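Local coordinates for protein thiamine-monophosphate kinase (Stenotrophomonas maltophilia, PDB 6XEP) that probably catalyses the ATP-dependent phosphorylation of thiamine monophosphate to thiamine diphosphate, the active form of vitamin B1, as a magnesium-dependent kinase of the PurM-like (AIR synthase) superfamily, at residues 61-66 / 183-188; 175-180 / 192-197; 81-86 / 139-144; 14-19 / 105-110. All coordinates share one frame; numbering follows the deposited sequence.

Contact 1: 61-66 / 183-188; sequences HFPVET and LNLATA. With EDO (1,2-ethanediol), chain B.
At the seam between the N-terminal and C-terminal halves of this PurM-like kinase, a type I beta turn from Pro63 to Thr66 meets an Asx turn at Asn184, and Pro63 touches Leu185 there. The methyl CD1 of Leu185 presses on the pyrrolidine ring, 3.4 Å from Pro63 CG, tighter than usual for two carbons; the side chains cross at about a right angle. CG of Leu185 stands anti to its carbonyl carbon (chi1 -60°), and chi2 near 180° extends CD1 to the ring. Proline suits the first corner of the turn because its ring holds phi near the -58° found here. Pro63 O accepts from both Thr66 N and Thr66 OG1. Beside this pair, the small methyl of Ala186 lies against the backbone, CB 3.5 Å from Glu65 O. His61, predicted to bind the substrate, begins the same loop, and its NE2 is hydrogen-bonded to Thr131 OG1 of the second subunit. In the Asx turn Asn184 OD1 accepts from Ala186 N at 2.9 Å, with the donor above the carbonyl plane. Trp178 NE1 is hydrogen-bonded to Glu65 OE2. One water bridges the two loops, donating to that same OE2 and accepting from Leu185 N at 3.0 Å.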
loop_
_atom_site.group_PDB
_atom_site.type_symbol
_atom_site.label_atom_id
_atom_site.label_comp_id
_atom_site.label_asym_id
_atom_site.label_seq_id
_atom_site.Cartn_x
_atom_site.Cartn_y
_atom_site.Cartn_z
ATOM N N HIS A 61 13.890 5.004 8.547
ATOM C CA HIS A 61 13.770 3.612 8.942
ATOM C C HIS A 61 14.998 2.800 8.573
ATOM O O HIS A 61 15.114 1.639 8.992
ATOM C CB HIS A 61 12.509 2.999 8.309
ATOM C CG HIS A 61 11.260 3.754 8.647
ATOM N ND1 HIS A 61 10.823 4.836 7.914
ATOM C CD2 HIS A 61 10.379 3.612 9.666
ATOM C CE1 HIS A 61 9.725 5.323 8.462
ATOM N NE2 HIS A 61 9.425 4.587 9.518
ATOM N N PHE A 62 15.908 3.376 7.788
ATOM C CA PHE A 62 17.160 2.705 7.460
ATOM C C PHE A 62 18.190 3.779 7.160
ATOM O O PHE A 62 17.846 4.812 6.558
ATOM C CB PHE A 62 17.037 1.733 6.275
ATOM C CG PHE A 62 16.475 2.347 5.000
ATOM C CD1 PHE A 62 17.320 2.875 4.032
ATOM C CD2 PHE A 62 15.107 2.324 4.749
ATOM C CE1 PHE A 62 16.810 3.415 2.851
ATOM C CE2 PHE A 62 14.586 2.865 3.573
ATOM C CZ PHE A 62 15.448 3.396 2.612
ATOM N N PRO A 63 19.429 3.601 7.606
ATOM C CA PRO A 63 20.479 4.562 7.245
ATOM C C PRO A 63 20.625 4.655 5.735
ATOM O O PRO A 63 20.367 3.698 5.005
ATOM C CB PRO A 63 21.735 3.982 7.904
ATOM C CG PRO A 63 21.188 3.189 9.088
ATOM C CD PRO A 63 19.877 2.606 8.598
ATOM N N VAL A 64 21.003 5.844 5.261
ATOM C CA VAL A 64 21.004 6.074 3.820
ATOM C C VAL A 64 21.961 5.124 3.109
ATOM O O VAL A 64 21.703 4.706 1.974
ATOM C CB VAL A 64 21.324 7.546 3.514
ATOM C CG1 VAL A 64 21.525 7.748 2.020
ATOM C CG2 VAL A 64 20.187 8.441 4.012
ATOM N N GLU A 65 23.032 4.707 3.776
ATOM C CA GLU A 65 23.981 3.821 3.129
ATOM C C GLU A 65 23.510 2.365 3.075
ATOM O O GLU A 65 24.237 1.537 2.532
ATOM C CB GLU A 65 25.327 3.898 3.836
ATOM C CG GLU A 65 25.252 3.507 5.283
ATOM C CD GLU A 65 25.303 4.709 6.215
ATOM O OE1 GLU A 65 24.457 5.654 6.103
ATOM O OE2 GLU A 65 26.222 4.694 7.059
ATOM N N THR A 66 22.331 2.035 3.605
ATOM C CA THR A 66 21.821 0.666 3.497
ATOM C C THR A 66 21.757 0.250 2.029
ATOM O O THR A 66 21.280 1.004 1.176
ATOM C CB THR A 66 20.435 0.531 4.138
ATOM O OG1 THR A 66 20.469 0.985 5.506
ATOM C CG2 THR A 66 19.984 -0.954 4.112
ATOM N N LEU A 183 30.725 0.504 13.337
ATOM C CA LEU A 183 30.172 -0.507 12.441
ATOM C C LEU A 183 29.752 0.124 11.119
ATOM O O LEU A 183 28.880 0.995 11.093
ATOM C CB LEU A 183 28.980 -1.224 13.087
ATOM C CG LEU A 183 28.218 -2.264 12.249
ATOM C CD1 LEU A 183 29.085 -3.453 11.843
ATOM C CD2 LEU A 183 26.996 -2.750 13.012
ATOM N N ASN A 184 30.347 -0.345 10.024
ATOM C CA ASN A 184 29.909 0.030 8.683
ATOM C C ASN A 184 28.740 -0.858 8.274
ATOM O O ASN A 184 28.848 -2.081 8.313
ATOM C CB ASN A 184 31.067 -0.137 7.691
ATOM C CG ASN A 184 30.747 0.398 6.296
ATOM O OD1 ASN A 184 29.603 0.706 5.973
ATOM N ND2 ASN A 184 31.780 0.513 5.458
ATOM N N LEU A 185 27.629 -0.249 7.861
ATOM C CA LEU A 185 26.465 -1.045 7.487
ATOM C C LEU A 185 26.433 -1.429 6.012
ATOM O O LEU A 185 25.711 -2.366 5.647
ATOM C CB LEU A 185 25.168 -0.288 7.830
ATOM C CG LEU A 185 24.951 0.077 9.299
ATOM C CD1 LEU A 185 23.726 0.950 9.442
ATOM C CD2 LEU A 185 24.815 -1.143 10.187
ATOM N N ALA A 186 27.176 -0.727 5.156
ATOM C CA ALA A 186 27.083 -0.916 3.713
ATOM C C ALA A 186 27.904 -2.087 3.191
ATOM O O ALA A 186 27.732 -2.475 2.030
ATOM C CB ALA A 186 27.529 0.355 2.986
ATOM N N THR A 187 28.798 -2.651 3.991
ATOM C CA THR A 187 29.658 -3.723 3.513
ATOM C C THR A 187 29.691 -4.827 4.558
ATOM O O THR A 187 29.454 -4.590 5.742
ATOM C CB THR A 187 31.091 -3.249 3.221
ATOM O OG1 THR A 187 31.577 -2.489 4.330
ATOM C CG2 THR A 187 31.157 -2.405 1.944
ATOM N N ALA A 188 29.994 -6.039 4.105
ATOM C CA ALA A 188 30.130 -7.166 5.012
ATOM C C ALA A 188 31.445 -7.064 5.764
ATOM O O ALA A 188 32.462 -6.639 5.209
ATOM C CB ALA A 188 30.079 -8.488 4.246
HETATM C C1 EDO B . 32.406 -3.380 11.014
HETATM O O1 EDO B . 32.681 -2.140 10.343
HETATM C C2 EDO B . 33.615 -3.870 11.805
HETATM O O2 EDO B . 33.905 -2.950 12.868
HETATM O O HOH W 1 27.648 2.657 7.340
#

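Contact 2: 175-180 / 192-197. With EDO (1,2-ethanediol), chain C.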
loop_
_atom_site.group_PDB
_atom_site.type_symbol
_atom_site.label_atom_id
_atom_site.label_comp_id
_atom_site.label_asym_id
_atom_site.label_seq_id
_atom_site.Cartn_x
_atom_site.Cartn_y
_atom_site.Cartn_z
ATOM N N LEU A 175 22.754 -0.679 15.604
ATOM C CA LEU A 175 22.502 0.749 15.405
ATOM C C LEU A 175 23.393 1.594 16.307
ATOM O O LEU A 175 23.976 2.594 15.864
ATOM C CB LEU A 175 21.025 1.066 15.658
ATOM C CG LEU A 175 20.505 2.429 15.174
ATOM C CD1 LEU A 175 20.571 2.508 13.644
ATOM C CD2 LEU A 175 19.087 2.707 15.671
ATOM N N ARG A 176 23.537 1.193 17.573
ATOM C CA ARG A 176 24.402 1.935 18.490
ATOM C C ARG A 176 25.854 1.908 18.029
ATOM O O ARG A 176 26.543 2.939 18.046
ATOM C CB ARG A 176 24.286 1.357 19.901
ATOM C CG ARG A 176 23.140 1.883 20.735
ATOM C CD ARG A 176 23.077 1.069 22.011
ATOM N NE ARG A 176 22.037 1.495 22.937
ATOM C CZ ARG A 176 22.290 2.006 24.133
ATOM N NH1 ARG A 176 23.547 2.161 24.530
ATOM N NH2 ARG A 176 21.292 2.365 24.928
ATOM N N LEU A 177 26.360 0.727 17.670
ATOM C CA LEU A 177 27.732 0.649 17.170
ATOM C C LEU A 177 27.913 1.509 15.929
ATOM O O LEU A 177 28.925 2.205 15.789
ATOM C CB LEU A 177 28.113 -0.802 16.878
ATOM C CG LEU A 177 28.194 -1.687 18.121
ATOM C CD1 LEU A 177 28.264 -3.146 17.691
ATOM C CD2 LEU A 177 29.403 -1.326 18.967
ATOM N N TRP A 178 26.926 1.501 15.035
ATOM C CA TRP A 178 27.003 2.354 13.852
ATOM C C TRP A 178 27.043 3.836 14.234
ATOM O O TRP A 178 27.856 4.598 13.699
ATOM C CB TRP A 178 25.827 2.041 12.927
ATOM C CG TRP A 178 25.630 2.998 11.792
ATOM C CD1 TRP A 178 26.352 3.069 10.633
ATOM C CD2 TRP A 178 24.612 3.995 11.695
ATOM N NE1 TRP A 178 25.849 4.074 9.830
ATOM C CE2 TRP A 178 24.783 4.654 10.465
ATOM C CE3 TRP A 178 23.590 4.412 12.544
ATOM C CZ2 TRP A 178 23.951 5.704 10.061
ATOM C CZ3 TRP A 178 22.754 5.441 12.136
ATOM C CH2 TRP A 178 22.944 6.076 10.907
ATOM N N GLN A 179 26.208 4.253 15.190
ATOM C CA GLN A 179 26.195 5.655 15.610
ATOM C C GLN A 179 27.499 6.063 16.289
ATOM O O GLN A 179 27.937 7.215 16.165
ATOM C CB GLN A 179 25.018 5.903 16.549
ATOM C CG GLN A 179 23.662 5.744 15.886
ATOM C CD GLN A 179 22.525 5.563 16.885
ATOM O OE1 GLN A 179 22.745 5.236 18.052
ATOM N NE2 GLN A 179 21.296 5.773 16.423
ATOM N N GLN A 180 28.126 5.140 17.007
ATOM C CA GLN A 180 29.401 5.407 17.651
ATOM C C GLN A 180 30.559 5.357 16.677
ATOM O O GLN A 180 31.696 5.641 17.080
ATOM C CB GLN A 180 29.634 4.407 18.779
ATOM C CG GLN A 180 28.558 4.454 19.830
ATOM C CD GLN A 180 28.658 3.313 20.817
ATOM O OE1 GLN A 180 29.535 2.451 20.714
ATOM N NE2 GLN A 180 27.759 3.307 21.793
ATOM N N ALA A 192 33.028 -11.812 13.058
ATOM C CA ALA A 192 31.768 -12.553 13.112
ATOM C C ALA A 192 30.718 -11.876 13.981
ATOM O O ALA A 192 29.547 -11.835 13.597
ATOM C CB ALA A 192 32.008 -13.977 13.612
ATOM N N ASP A 193 31.097 -11.376 15.169
ATOM C CA ASP A 193 30.085 -10.794 16.054
ATOM C C ASP A 193 29.534 -9.503 15.474
ATOM O O ASP A 193 28.335 -9.244 15.590
ATOM C CB ASP A 193 30.629 -10.530 17.455
ATOM C CG ASP A 193 31.016 -11.804 18.178
ATOM O OD1 ASP A 193 30.411 -12.858 17.890
ATOM O OD2 ASP A 193 31.935 -11.748 19.018
ATOM N N TYR A 194 30.390 -8.675 14.853
ATOM C CA TYR A 194 29.867 -7.468 14.216
ATOM C C TYR A 194 28.941 -7.822 13.069
ATOM O O TYR A 194 27.882 -7.205 12.896
ATOM C CB TYR A 194 31.000 -6.583 13.706
ATOM C CG TYR A 194 31.740 -5.866 14.800
ATOM C CD1 TYR A 194 31.373 -4.579 15.185
ATOM C CD2 TYR A 194 32.807 -6.472 15.454
ATOM C CE1 TYR A 194 32.050 -3.918 16.197
ATOM C CE2 TYR A 194 33.484 -5.813 16.472
ATOM C CZ TYR A 194 33.101 -4.538 16.830
ATOM O OH TYR A 194 33.774 -3.886 17.837
ATOM N N GLU A 195 29.326 -8.811 12.267
ATOM C CA GLU A 195 28.499 -9.176 11.127
ATOM C C GLU A 195 27.149 -9.730 11.580
ATOM O O GLU A 195 26.126 -9.477 10.929
ATOM C CB GLU A 195 29.270 -10.163 10.239
ATOM C CG GLU A 195 28.509 -10.631 9.021
ATOM C CD GLU A 195 28.308 -9.545 7.969
ATOM O OE1 GLU A 195 28.788 -8.400 8.144
ATOM O OE2 GLU A 195 27.654 -9.851 6.952
ATOM N N SER A 196 27.121 -10.468 12.696
ATOM C CA SER A 196 25.859 -10.990 13.215
ATOM C C SER A 196 24.912 -9.855 13.571
ATOM O O SER A 196 23.740 -9.863 13.177
ATOM C CB SER A 196 26.107 -11.874 14.442
ATOM O OG SER A 196 26.916 -13.004 14.142
ATOM N N LEU A 197 25.409 -8.861 14.322
ATOM C CA LEU A 197 24.574 -7.727 14.682
ATOM C C LEU A 197 24.174 -6.948 13.442
ATOM O O LEU A 197 23.024 -6.510 13.329
ATOM C CB LEU A 197 25.296 -6.811 15.675
ATOM C CG LEU A 197 25.624 -7.415 17.049
ATOM C CD1 LEU A 197 26.211 -6.370 17.987
ATOM C CD2 LEU A 197 24.405 -8.080 17.668
HETATM C C1 EDO C . 33.939 -10.109 16.252
HETATM O O1 EDO C . 33.730 -11.537 16.236
HETATM C C2 EDO C . 34.700 -9.663 17.500
HETATM O O2 EDO C . 33.994 -9.988 18.712
#
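Leu177 reaches across from helix 170-179 to meet Tyr194 and Leu197 on helix 192-202, and all the direct contact is apolar. These are two consecutive helices of the PurM-like C-terminal domain, packed here through leucines and a tyrosine. One methyl does the touching: Leu177 CD1 lies 3.8 Å from Leu197 CD1 and 4.1 Å from Tyr194 CE1. With CG anti to the carbonyl carbon (chi1 -67°) and chi2 near 180°, the leucine is stretched out and places CD1 against both partners. It crosses each of them at about a right angle and approaches the tyrosine ring obliquely. Tyr194 and Leu197 stand three residues apart, about one helical turn, so they offer neighbouring surfaces of one helix face to a single methyl. Branched leucines fill such a buried seam well, while tyrosine supplies a broad apolar ring.

On helix 192-202 a bound 1,2-ethanediol, probably from the crystallisation liquor, supplies polar contacts. Asp193 holds it at two points: backbone N donates to O1 at 2.8 Å, nearly straight at 170°, and the diol's O2 donates to Asp193 OD2 at 2.7 Å. C1 of the diol comes to the edge of the Tyr194 ring, 3.9 Å from CD2.

The two helices follow one another in sequence, joined by a loop whose Leu183 also packs on Leu177. Leu197 leans further on Asp170 and Ala174 of the first helix, and helix 254-259 touches Asp193 and Tyr194, with Leu259 against the tyrosine. From helix 170-179, Arg176 forms a salt bridge to Asp267 of helix 262-271.

Contact 3: 81-86 / 139-144; sequences SDLAAM and VTAMGQ
Leu83 points from its helix toward the strand and sets its two methyls over the backbone between Ala141 and Gly143. CD1 meets Ala141 CB at 3.9 Å, and CD2 lies 4.2 Å from Gly143 N. The fork reaches this far because CG is anti to the carbonyl carbon (chi1 -71°) and chi2 is close to 180°. Ala141 and position 143 lie on the strand face turned to the helix, and the alanine methyl is short enough for the leucine to come down beside it. Gly143, with no side chain, lets the leucine methyl come close to the backbone, consistent with the 6.7 Å between the CA atoms of Leu83 and Gly143. Met142, between them, points away from the helix. This is helix-on-sheet packing in the PurM-like N-terminal domain: the axes of helix 81-85 and strand 139-144 run 26° apart, 9.3 Å at closest approach. Leu83 also touches Thr52 on the adjoining strand 48-57, a predicted magnesium ligand. Asp82, the residue before Leu83, is predicted to bind three magnesium ions and has carboxylates of Asp54 and Asp223 close by. Behind the strand, Thr140 OG1 is hydrogen-bonded to Thr140 OG1 of the second subunit.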
loop_
_atom_site.group_PDB
_atom_site.type_symbol
_atom_site.label_atom_id
_atom_site.label_comp_id
_atom_site.label_asym_id
_atom_site.label_seq_id
_atom_site.Cartn_x
_atom_site.Cartn_y
_atom_site.Cartn_z
ATOM N N SER A 81 6.382 -9.662 9.582
ATOM C CA SER A 81 6.388 -9.760 11.035
ATOM C C SER A 81 5.033 -9.341 11.611
ATOM O O SER A 81 4.553 -9.940 12.583
ATOM C CB SER A 81 7.513 -8.903 11.603
ATOM O OG SER A 81 7.508 -8.996 13.013
ATOM N N ASP A 82 4.413 -8.310 11.020
ATOM C CA ASP A 82 3.063 -7.899 11.409
ATOM C C ASP A 82 2.075 -9.041 11.197
ATOM O O ASP A 82 1.237 -9.334 12.058
ATOM C CB ASP A 82 2.610 -6.688 10.582
ATOM C CG ASP A 82 3.446 -5.433 10.803
ATOM O OD1 ASP A 82 4.237 -5.356 11.761
ATOM O OD2 ASP A 82 3.287 -4.497 9.982
ATOM N N LEU A 83 2.147 -9.683 10.023
ATOM C CA LEU A 83 1.250 -10.798 9.734
ATOM C C LEU A 83 1.514 -11.964 10.670
ATOM O O LEU A 83 0.579 -12.652 11.084
ATOM C CB LEU A 83 1.410 -11.256 8.282
ATOM C CG LEU A 83 0.855 -10.289 7.236
ATOM C CD1 LEU A 83 1.039 -10.870 5.852
ATOM C CD2 LEU A 83 -0.620 -10.012 7.510
ATOM N N ALA A 84 2.782 -12.207 11.006
ATOM C CA ALA A 84 3.119 -13.317 11.898
ATOM C C ALA A 84 2.440 -13.177 13.249
ATOM O O ALA A 84 1.922 -14.156 13.809
ATOM C CB ALA A 84 4.635 -13.391 12.084
ATOM N N ALA A 85 2.442 -11.962 13.801
ATOM C CA ALA A 85 1.888 -11.731 15.122
ATOM C C ALA A 85 0.388 -11.918 15.139
ATOM O O ALA A 85 -0.196 -12.037 16.215
ATOM C CB ALA A 85 2.245 -10.317 15.604
ATOM N N MET A 86 -0.248 -11.936 13.968
ATOM C CA MET A 86 -1.662 -12.256 13.871
ATOM C C MET A 86 -1.908 -13.708 13.500
ATOM O O MET A 86 -3.065 -14.123 13.417
ATOM C CB MET A 86 -2.325 -11.326 12.858
ATOM C CG MET A 86 -2.279 -9.903 13.347
ATOM S SD MET A 86 -3.239 -8.852 12.276
ATOM C CE MET A 86 -2.160 -8.726 10.873
ATOM N N VAL A 139 4.891 -0.977 1.470
ATOM C CA VAL A 139 4.431 -2.317 1.140
ATOM C C VAL A 139 3.111 -2.565 1.848
ATOM O O VAL A 139 2.932 -2.207 3.017
ATOM C CB VAL A 139 5.453 -3.411 1.507
ATOM C CG1 VAL A 139 4.796 -4.800 1.462
ATOM C CG2 VAL A 139 6.593 -3.393 0.547
ATOM N N THR A 140 2.172 -3.138 1.116
ATOM C CA THR A 140 0.928 -3.617 1.681
ATOM C C THR A 140 0.951 -5.123 1.532
ATOM O O THR A 140 1.157 -5.620 0.425
ATOM C CB THR A 140 -0.276 -3.018 0.957
ATOM O OG1 THR A 140 -0.220 -1.597 1.066
ATOM C CG2 THR A 140 -1.571 -3.472 1.595
ATOM N N ALA A 141 0.767 -5.840 2.636
ATOM C CA ALA A 141 0.782 -7.293 2.610
ATOM C C ALA A 141 -0.573 -7.827 3.054
ATOM O O ALA A 141 -1.155 -7.354 4.033
ATOM C CB ALA A 141 1.887 -7.849 3.490
ATOM N N MET A 142 -1.071 -8.812 2.321
ATOM C CA MET A 142 -2.372 -9.421 2.574
ATOM C C MET A 142 -2.158 -10.862 3.004
ATOM O O MET A 142 -1.479 -11.616 2.307
ATOM C CB MET A 142 -3.256 -9.387 1.324
ATOM C CG MET A 142 -3.872 -8.037 0.999
ATOM S SD MET A 142 -3.670 -7.614 -0.743
ATOM C CE MET A 142 -1.910 -7.355 -0.755
ATOM N N GLY A 143 -2.734 -11.236 4.154
ATOM C CA GLY A 143 -2.666 -12.590 4.655
ATOM C C GLY A 143 -4.078 -13.113 4.884
ATOM O O GLY A 143 -5.050 -12.363 4.818
ATOM N N GLN A 144 -4.184 -14.413 5.153
ATOM C CA GLN A 144 -5.488 -15.023 5.354
ATOM C C GLN A 144 -5.503 -15.811 6.653
ATOM O O GLN A 144 -4.479 -16.364 7.062
ATOM C CB GLN A 144 -5.850 -15.914 4.161
ATOM C CG GLN A 144 -5.918 -15.095 2.884
ATOM C CD GLN A 144 -6.364 -15.886 1.686
ATOM O OE1 GLN A 144 -7.550 -15.886 1.330
ATOM N NE2 GLN A 144 -5.413 -16.549 1.033
#

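Contact 4: 14-19 / 105-110; sequences FALIDR and DWIEAF
Ile107 receives two side chains from the N-terminal segment on one methyl: its CG2 lies 3.8 Å from Ala15 CB and 4.0 Å from Leu16 CD2. Leu16 comes in at a slant, and the same CD2 also rests 3.8 Å from Ile107 O. Beta-branched isoleucine suits the spot, since CG2, anti to the backbone N, faces Ala15 and Leu16 while CG1 lies beside that N; alanine, with just a methyl, allows close approach at the exposed edge of the contact. In the first turn of helix 17-24, Arg19 NH1, in the conformer described, donates to Glu108 O at 2.9 Å, 149° at the hydrogen. The carbonyl lies at the guanidinium edge and takes the donor in its own plane on a lone pair. A bend at chi3 (-82°) swings the guanidinium to it. Further out, Leu16, within the type I turn from Phe14 to Ile17, occupies the N-cap position. Helix 104-120 belongs to the PurM-like N-terminal domain and packs on its sheet, Ile107 on Leu99 and Phe110 on Leu95 and Leu97; the N-terminal segment adds to the helix from outside. Arg19 NH2 forms a salt bridge with Asp112, so this surface joint probably depends little on the Glu108 carboxylate.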
loop_
_atom_site.group_PDB
_atom_site.type_symbol
_atom_site.label_atom_id
_atom_site.label_comp_id
_atom_site.label_asym_id
_atom_site.label_seq_id
_atom_site.Cartn_x
_atom_site.Cartn_y
_atom_site.Cartn_z
ATOM N N PHE A 14 6.661 -2.647 -14.558
ATOM C CA PHE A 14 7.606 -2.865 -13.467
ATOM C C PHE A 14 8.909 -3.436 -13.994
ATOM O O PHE A 14 8.908 -4.336 -14.832
ATOM C CB PHE A 14 7.027 -3.836 -12.448
ATOM C CG PHE A 14 6.210 -3.191 -11.383
ATOM C CD1 PHE A 14 5.702 -1.913 -11.554
ATOM C CD2 PHE A 14 5.963 -3.861 -10.199
ATOM C CE1 PHE A 14 4.946 -1.317 -10.557
ATOM C CE2 PHE A 14 5.214 -3.272 -9.199
ATOM C CZ PHE A 14 4.710 -1.999 -9.379
ATOM N N ALA A 15 10.035 -2.926 -13.487
ATOM C CA ALA A 15 11.311 -3.539 -13.840
ATOM C C ALA A 15 11.360 -4.998 -13.398
ATOM O O ALA A 15 12.048 -5.812 -14.022
ATOM C CB ALA A 15 12.467 -2.757 -13.214
ATOM N N LEU A 16 10.608 -5.345 -12.352
ATOM C CA LEU A 16 10.603 -6.680 -11.769
ATOM C C LEU A 16 9.564 -7.609 -12.399
ATOM O O LEU A 16 9.337 -8.706 -11.877
ATOM C CB LEU A 16 10.351 -6.585 -10.259
ATOM C CG LEU A 16 11.296 -5.683 -9.465
ATOM C CD1 LEU A 16 10.915 -5.657 -7.982
ATOM C CD2 LEU A 16 12.724 -6.167 -9.658
ATOM N N ILE A 17 8.930 -7.205 -13.501
ATOM C CA ILE A 17 7.742 -7.927 -13.960
ATOM C C ILE A 17 8.074 -9.372 -14.334
ATOM O O ILE A 17 7.261 -10.282 -14.121
ATOM C CB ILE A 17 7.070 -7.183 -15.129
ATOM C CG1 ILE A 17 5.747 -7.868 -15.465
ATOM C CG2 ILE A 17 7.964 -7.148 -16.320
ATOM C CD1 ILE A 17 4.777 -7.825 -14.318
ATOM N N ASP A 18 9.259 -9.621 -14.898
ATOM C CA ASP A 18 9.574 -10.996 -15.284
ATOM C C ASP A 18 9.639 -11.900 -14.060
ATOM O O ASP A 18 9.090 -13.008 -14.052
ATOM C CB ASP A 18 10.889 -11.051 -16.063
ATOM C CG ASP A 18 10.784 -10.384 -17.420
ATOM O OD1 ASP A 18 9.689 -10.440 -18.034
ATOM O OD2 ASP A 18 11.791 -9.796 -17.878
ATOM N N ARG A 19 10.314 -11.447 -13.011
ATOM C CA ARG A 19 10.360 -12.249 -11.795
ATOM C C ARG A 19 8.995 -12.312 -11.116
ATOM O O ARG A 19 8.651 -13.346 -10.530
ATOM C CB ARG A 19 11.441 -11.712 -10.859
ATOM C CG ARG A 19 12.859 -11.999 -11.386
ATOM C CD ARG A 19 13.905 -11.778 -10.296
ATOM N NE ARG A 19 14.268 -10.373 -10.146
ATOM C CZ ARG A 19 15.114 -9.919 -9.224
ATOM N NH1 ARG A 19 15.391 -8.625 -9.149
ATOM N NH2 ARG A 19 15.686 -10.760 -8.369
ATOM N N ASP A 105 20.014 -0.825 -11.954
ATOM C CA ASP A 105 20.755 -1.762 -11.122
ATOM C C ASP A 105 20.274 -1.746 -9.681
ATOM O O ASP A 105 20.282 -2.786 -9.019
ATOM C CB ASP A 105 22.239 -1.456 -11.190
ATOM C CG ASP A 105 22.869 -1.995 -12.455
ATOM O OD1 ASP A 105 22.106 -2.385 -13.373
ATOM O OD2 ASP A 105 24.110 -2.051 -12.524
ATOM N N TRP A 106 19.857 -0.589 -9.171
ATOM C CA TRP A 106 19.363 -0.564 -7.796
ATOM C C TRP A 106 18.070 -1.356 -7.662
ATOM O O TRP A 106 17.912 -2.135 -6.724
ATOM C CB TRP A 106 19.163 0.881 -7.337
ATOM C CG TRP A 106 18.860 1.006 -5.880
ATOM C CD1 TRP A 106 19.750 1.296 -4.881
ATOM C CD2 TRP A 106 17.579 0.898 -5.256
ATOM N NE1 TRP A 106 19.102 1.358 -3.678
ATOM C CE2 TRP A 106 17.769 1.108 -3.876
ATOM C CE3 TRP A 106 16.290 0.634 -5.725
ATOM C CZ2 TRP A 106 16.719 1.063 -2.964
ATOM C CZ3 TRP A 106 15.241 0.587 -4.812
ATOM C CH2 TRP A 106 15.467 0.785 -3.450
ATOM N N ILE A 107 17.148 -1.196 -8.605
ATOM C CA ILE A 107 15.871 -1.889 -8.498
ATOM C C ILE A 107 16.070 -3.391 -8.612
ATOM O O ILE A 107 15.402 -4.166 -7.926
ATOM C CB ILE A 107 14.884 -1.370 -9.557
ATOM C CG1 ILE A 107 14.443 0.049 -9.215
ATOM C CG2 ILE A 107 13.638 -2.229 -9.594
ATOM C CD1 ILE A 107 13.600 0.674 -10.324
ATOM N N GLU A 108 16.987 -3.827 -9.479
ATOM C CA GLU A 108 17.261 -5.257 -9.606
ATOM C C GLU A 108 17.792 -5.828 -8.294
ATOM O O GLU A 108 17.404 -6.924 -7.879
ATOM C CB GLU A 108 18.251 -5.490 -10.747
ATOM C CG GLU A 108 18.581 -6.948 -11.024
ATOM C CD GLU A 108 19.179 -7.166 -12.419
ATOM O OE1 GLU A 108 20.146 -6.464 -12.792
ATOM O OE2 GLU A 108 18.671 -8.047 -13.147
ATOM N N ALA A 109 18.690 -5.096 -7.638
ATOM C CA ALA A 109 19.251 -5.537 -6.364
ATOM C C ALA A 109 18.211 -5.491 -5.258
ATOM O O ALA A 109 18.175 -6.368 -4.387
ATOM C CB ALA A 109 20.442 -4.659 -5.993
ATOM N N PHE A 110 17.371 -4.458 -5.257
ATOM C CA PHE A 110 16.252 -4.426 -4.326
ATOM C C PHE A 110 15.379 -5.656 -4.529
ATOM O O PHE A 110 14.965 -6.301 -3.565
ATOM C CB PHE A 110 15.446 -3.140 -4.541
ATOM C CG PHE A 110 14.138 -3.122 -3.814
ATOM C CD1 PHE A 110 13.010 -3.725 -4.355
ATOM C CD2 PHE A 110 14.026 -2.480 -2.613
ATOM C CE1 PHE A 110 11.804 -3.709 -3.674
ATOM C CE2 PHE A 110 12.816 -2.479 -1.927
ATOM C CZ PHE A 110 11.711 -3.085 -2.469
#

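How the contacts relate
From the N terminus, contact 4 opens first at 14-19 and closes at 105-110, tying the leading segment and helix 17-24 to helix 104-120. Within that span the chain opens contact 1 at 61-66 and contact 3 at 81-86; both cross contact 4. Contact 3 closes at 139-144, joining helix 68-85 to the four-stranded sheet, and lies wholly within the longer loop of contact 1, which ends at 183-188 and links the N-terminal and C-terminal halves. Contact 2 opens at 175-180, before contact 1 closes, and ends at 192-197, so these two cross. They also touch in space, through Trp178, with centres about 10 Å apart, whereas the centre of contact 3 is about 26 Å from that of contact 1.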